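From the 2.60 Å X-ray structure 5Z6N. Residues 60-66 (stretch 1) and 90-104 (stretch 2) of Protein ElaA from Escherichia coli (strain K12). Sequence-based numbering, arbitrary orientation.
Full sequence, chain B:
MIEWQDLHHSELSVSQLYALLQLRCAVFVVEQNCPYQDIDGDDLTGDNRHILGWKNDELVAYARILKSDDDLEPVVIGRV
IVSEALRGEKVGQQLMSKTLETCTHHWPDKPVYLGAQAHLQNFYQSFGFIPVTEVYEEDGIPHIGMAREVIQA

Stretch 1, residues 60-66: VAYARIL
Stretch 2 (90-104) KVGQQLMSKTLETCT

This is mainly apolar side-chain packing of a helix along one face of a β-strand, with one close approach to the strand backbone and no hydrogen bond crossing between them. The strand is extended from Ala61 onward (phi/psi near -160/145 at Ala61 to Ala63), while Val60 departs at psi 9°; helix 91-104 (near -65/-40) follows Lys90 at the N-cap and runs the same way, its axis 8.8 Å from the strand's at closest approach and crossing at -31°. The register advances two strand residues for every four helix residues, about one turn: CA of Ala61 lies 6.8 Å from CA of Leu95, CA of Ala63 7.4 Å from CA of Thr99, and CA of Ile65 7.8 Å from CA of Cys103.

Strand alternation points Ala61, Ala63 and Ile65 toward the helix, while Tyr62 (chi1 t) and Arg64 point away. Small alanines suit the narrower end: Ala61 CB meets Val91 CG2 (Val91 chi1 p) at 4.3 Å, and Ala63 CB meets Leu95 CD1 at 3.7 Å. Leu95 (t, p) also brings CD2 to 3.2 Å from Tyr62 O. Where the backbones diverge, Ile65 (m, t) fills the gap, its CD1 3.6 Å from Thr99 CG2, 3.7 Å from Thr102 CG2 and 4.1 Å from Cys103 SG. Both threonines take chi1 m, bonding OG1 back to the helix, Thr99 to Leu95 O (2.8 Å) and Thr102 to Lys98 O (3.0 Å), which satisfies both hydroxyls; Thr99 OG1 still lies 4.0 Å from Ala63 CB. All contacting residues are buried; of the 358 Å² covered, Ile65 and Leu95 contribute most.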

# COMPACT_ATOMS: atom_id res chain seq x y z
N VAL B 60 0.63 -9.52 -12.50
CA VAL B 60 -0.63 -9.50 -13.23
C VAL B 60 -1.67 -10.43 -12.62
O VAL B 60 -2.72 -10.65 -13.22
CB VAL B 60 -0.40 -9.84 -14.72
CG1 VAL B 60 0.56 -8.83 -15.35
CG2 VAL B 60 0.14 -11.25 -14.86
N ALA B 61 -1.40 -10.98 -11.44
CA ALA B 61 -2.34 -11.86 -10.75
C ALA B 61 -1.88 -12.02 -9.31
O ALA B 61 -0.68 -12.10 -9.04
CB ALA B 61 -2.42 -13.23 -11.43
N TYR B 62 -2.84 -12.07 -8.39
CA TYR B 62 -2.50 -12.10 -6.97
C TYR B 62 -3.68 -12.61 -6.16
O TYR B 62 -4.84 -12.36 -6.50
CB TYR B 62 -2.10 -10.70 -6.47
CG TYR B 62 -1.94 -10.61 -4.96
CD1 TYR B 62 -0.73 -10.89 -4.37
CD2 TYR B 62 -3.01 -10.28 -4.14
CE1 TYR B 62 -0.56 -10.83 -3.01
CE2 TYR B 62 -2.85 -10.22 -2.78
CZ TYR B 62 -1.63 -10.49 -2.22
OH TYR B 62 -1.45 -10.44 -0.86
N ALA B 63 -3.36 -13.31 -5.07
CA ALA B 63 -4.33 -13.66 -4.04
C ALA B 63 -3.58 -13.98 -2.76
O ALA B 63 -2.45 -14.49 -2.80
CB ALA B 63 -5.21 -14.85 -4.47
N ARG B 64 -4.20 -13.68 -1.62
CA ARG B 64 -3.60 -13.95 -0.33
C ARG B 64 -4.49 -14.91 0.46
O ARG B 64 -5.70 -14.99 0.24
CB ARG B 64 -3.36 -12.67 0.49
CG ARG B 64 -4.42 -12.37 1.52
CD ARG B 64 -4.08 -11.10 2.32
NE ARG B 64 -5.28 -10.53 2.91
CZ ARG B 64 -5.29 -9.40 3.60
NH1 ARG B 64 -4.16 -8.73 3.80
NH2 ARG B 64 -6.42 -8.93 4.11
N ILE B 65 -3.85 -15.63 1.38
CA ILE B 65 -4.47 -16.72 2.11
C ILE B 65 -4.26 -16.47 3.60
O ILE B 65 -3.11 -16.40 4.06
CB ILE B 65 -3.88 -18.08 1.70
CG1 ILE B 65 -3.99 -18.28 0.19
CG2 ILE B 65 -4.55 -19.19 2.46
CD1 ILE B 65 -3.25 -19.50 -0.30
N LEU B 66 -5.35 -16.35 4.34
CA LEU B 66 -5.28 -16.15 5.79
C LEU B 66 -5.52 -17.48 6.50
O LEU B 66 -6.50 -18.18 6.22
CB LEU B 66 -6.30 -15.11 6.24
CG LEU B 66 -6.28 -13.78 5.47
CD1 LEU B 66 -7.31 -12.82 6.01
CD2 LEU B 66 -4.90 -13.15 5.49
N LYS B 90 -8.67 -16.80 -18.96
CA LYS B 90 -8.33 -18.06 -18.30
C LYS B 90 -7.35 -17.85 -17.14
O LYS B 90 -7.12 -18.78 -16.37
CB LYS B 90 -7.72 -19.12 -19.25
CG LYS B 90 -8.55 -20.39 -19.43
CD LYS B 90 -8.08 -21.14 -20.68
CE LYS B 90 -8.66 -22.55 -20.78
NZ LYS B 90 -10.13 -22.59 -21.02
N VAL B 91 -6.76 -16.66 -16.98
CA VAL B 91 -5.77 -16.47 -15.92
C VAL B 91 -6.42 -16.48 -14.54
O VAL B 91 -5.86 -17.02 -13.58
CB VAL B 91 -4.96 -15.19 -16.16
CG1 VAL B 91 -5.88 -14.00 -16.30
CG2 VAL B 91 -3.96 -14.96 -15.03
N GLY B 92 -7.62 -15.91 -14.43
CA GLY B 92 -8.32 -15.95 -13.15
C GLY B 92 -8.61 -17.37 -12.70
O GLY B 92 -8.46 -17.71 -11.53
N GLN B 93 -9.03 -18.23 -13.64
CA GLN B 93 -9.21 -19.64 -13.34
C GLN B 93 -7.89 -20.29 -12.94
O GLN B 93 -7.89 -21.23 -12.12
CB GLN B 93 -9.83 -20.35 -14.55
CG GLN B 93 -9.74 -21.86 -14.54
CD GLN B 93 -8.51 -22.37 -15.27
OE1 GLN B 93 -8.23 -21.96 -16.40
NE2 GLN B 93 -7.77 -23.28 -14.64
N GLN B 94 -6.77 -19.81 -13.47
CA GLN B 94 -5.47 -20.37 -13.09
C GLN B 94 -5.07 -19.92 -11.69
O GLN B 94 -4.55 -20.72 -10.90
CB GLN B 94 -4.41 -19.98 -14.12
CG GLN B 94 -4.43 -20.83 -15.38
CD GLN B 94 -3.81 -20.12 -16.56
OE1 GLN B 94 -4.31 -20.21 -17.69
NE2 GLN B 94 -2.72 -19.41 -16.32
N LEU B 95 -5.29 -18.64 -11.37
CA LEU B 95 -4.96 -18.14 -10.04
C LEU B 95 -5.74 -18.89 -8.96
O LEU B 95 -5.18 -19.30 -7.94
CB LEU B 95 -5.25 -16.64 -9.96
CG LEU B 95 -5.38 -16.01 -8.57
CD1 LEU B 95 -4.08 -16.13 -7.79
CD2 LEU B 95 -5.80 -14.56 -8.68
N MET B 96 -7.04 -19.09 -9.19
CA MET B 96 -7.89 -19.72 -8.18
C MET B 96 -7.47 -21.16 -7.91
O MET B 96 -7.27 -21.55 -6.76
CB MET B 96 -9.35 -19.66 -8.65
CG MET B 96 -9.94 -18.27 -8.63
SD MET B 96 -10.00 -17.64 -6.94
CE MET B 96 -11.02 -18.90 -6.17
N SER B 97 -7.31 -21.95 -8.97
CA SER B 97 -7.00 -23.37 -8.79
C SER B 97 -5.63 -23.58 -8.16
O SER B 97 -5.45 -24.54 -7.40
CB SER B 97 -7.09 -24.09 -10.14
OG SER B 97 -6.37 -23.38 -11.13
N LYS B 98 -4.66 -22.72 -8.45
CA LYS B 98 -3.36 -22.84 -7.80
C LYS B 98 -3.42 -22.40 -6.35
O LYS B 98 -2.66 -22.91 -5.52
CB LYS B 98 -2.31 -22.05 -8.58
CG LYS B 98 -2.13 -22.53 -10.01
CD LYS B 98 -0.92 -21.91 -10.67
CE LYS B 98 -0.59 -22.61 -11.98
NZ LYS B 98 -1.62 -22.38 -13.03
N THR B 99 -4.31 -21.45 -6.03
CA THR B 99 -4.48 -21.00 -4.65
C THR B 99 -5.23 -22.03 -3.82
O THR B 99 -4.98 -22.15 -2.61
CB THR B 99 -5.19 -19.64 -4.63
OG1 THR B 99 -4.41 -18.68 -5.35
CG2 THR B 99 -5.36 -19.14 -3.20
N LEU B 100 -6.14 -22.78 -4.43
CA LEU B 100 -6.78 -23.88 -3.72
C LEU B 100 -5.83 -25.07 -3.57
O LEU B 100 -5.85 -25.75 -2.55
CB LEU B 100 -8.06 -24.30 -4.44
CG LEU B 100 -9.19 -23.27 -4.34
CD1 LEU B 100 -10.36 -23.68 -5.22
CD2 LEU B 100 -9.63 -23.13 -2.89
N GLU B 101 -4.99 -25.32 -4.58
CA GLU B 101 -3.94 -26.32 -4.43
C GLU B 101 -3.00 -25.96 -3.29
O GLU B 101 -2.40 -26.85 -2.67
CB GLU B 101 -3.15 -26.46 -5.74
CG GLU B 101 -1.92 -27.36 -5.65
CD GLU B 101 -1.00 -27.23 -6.86
OE1 GLU B 101 -1.14 -26.23 -7.61
OE2 GLU B 101 -0.14 -28.11 -7.05
N THR B 102 -2.86 -24.67 -2.99
CA THR B 102 -2.09 -24.25 -1.83
C THR B 102 -2.88 -24.46 -0.54
O THR B 102 -2.34 -24.96 0.45
CB THR B 102 -1.68 -22.78 -1.98
OG1 THR B 102 -0.88 -22.63 -3.16
CG2 THR B 102 -0.86 -22.33 -0.77
N CYS B 103 -4.16 -24.08 -0.53
CA CYS B 103 -5.02 -24.38 0.61
C CYS B 103 -5.13 -25.88 0.83
O CYS B 103 -5.04 -26.36 1.97
CB CYS B 103 -6.41 -23.77 0.41
SG CYS B 103 -6.44 -21.98 0.15
N THR B 104 -5.33 -26.64 -0.25
CA THR B 104 -5.39 -28.09 -0.16
C THR B 104 -4.13 -28.66 0.47
O THR B 104 -4.18 -29.38 1.47
CB THR B 104 -5.61 -28.70 -1.55
OG1 THR B 104 -6.97 -28.48 -1.96
CG2 THR B 104 -5.32 -30.19 -1.54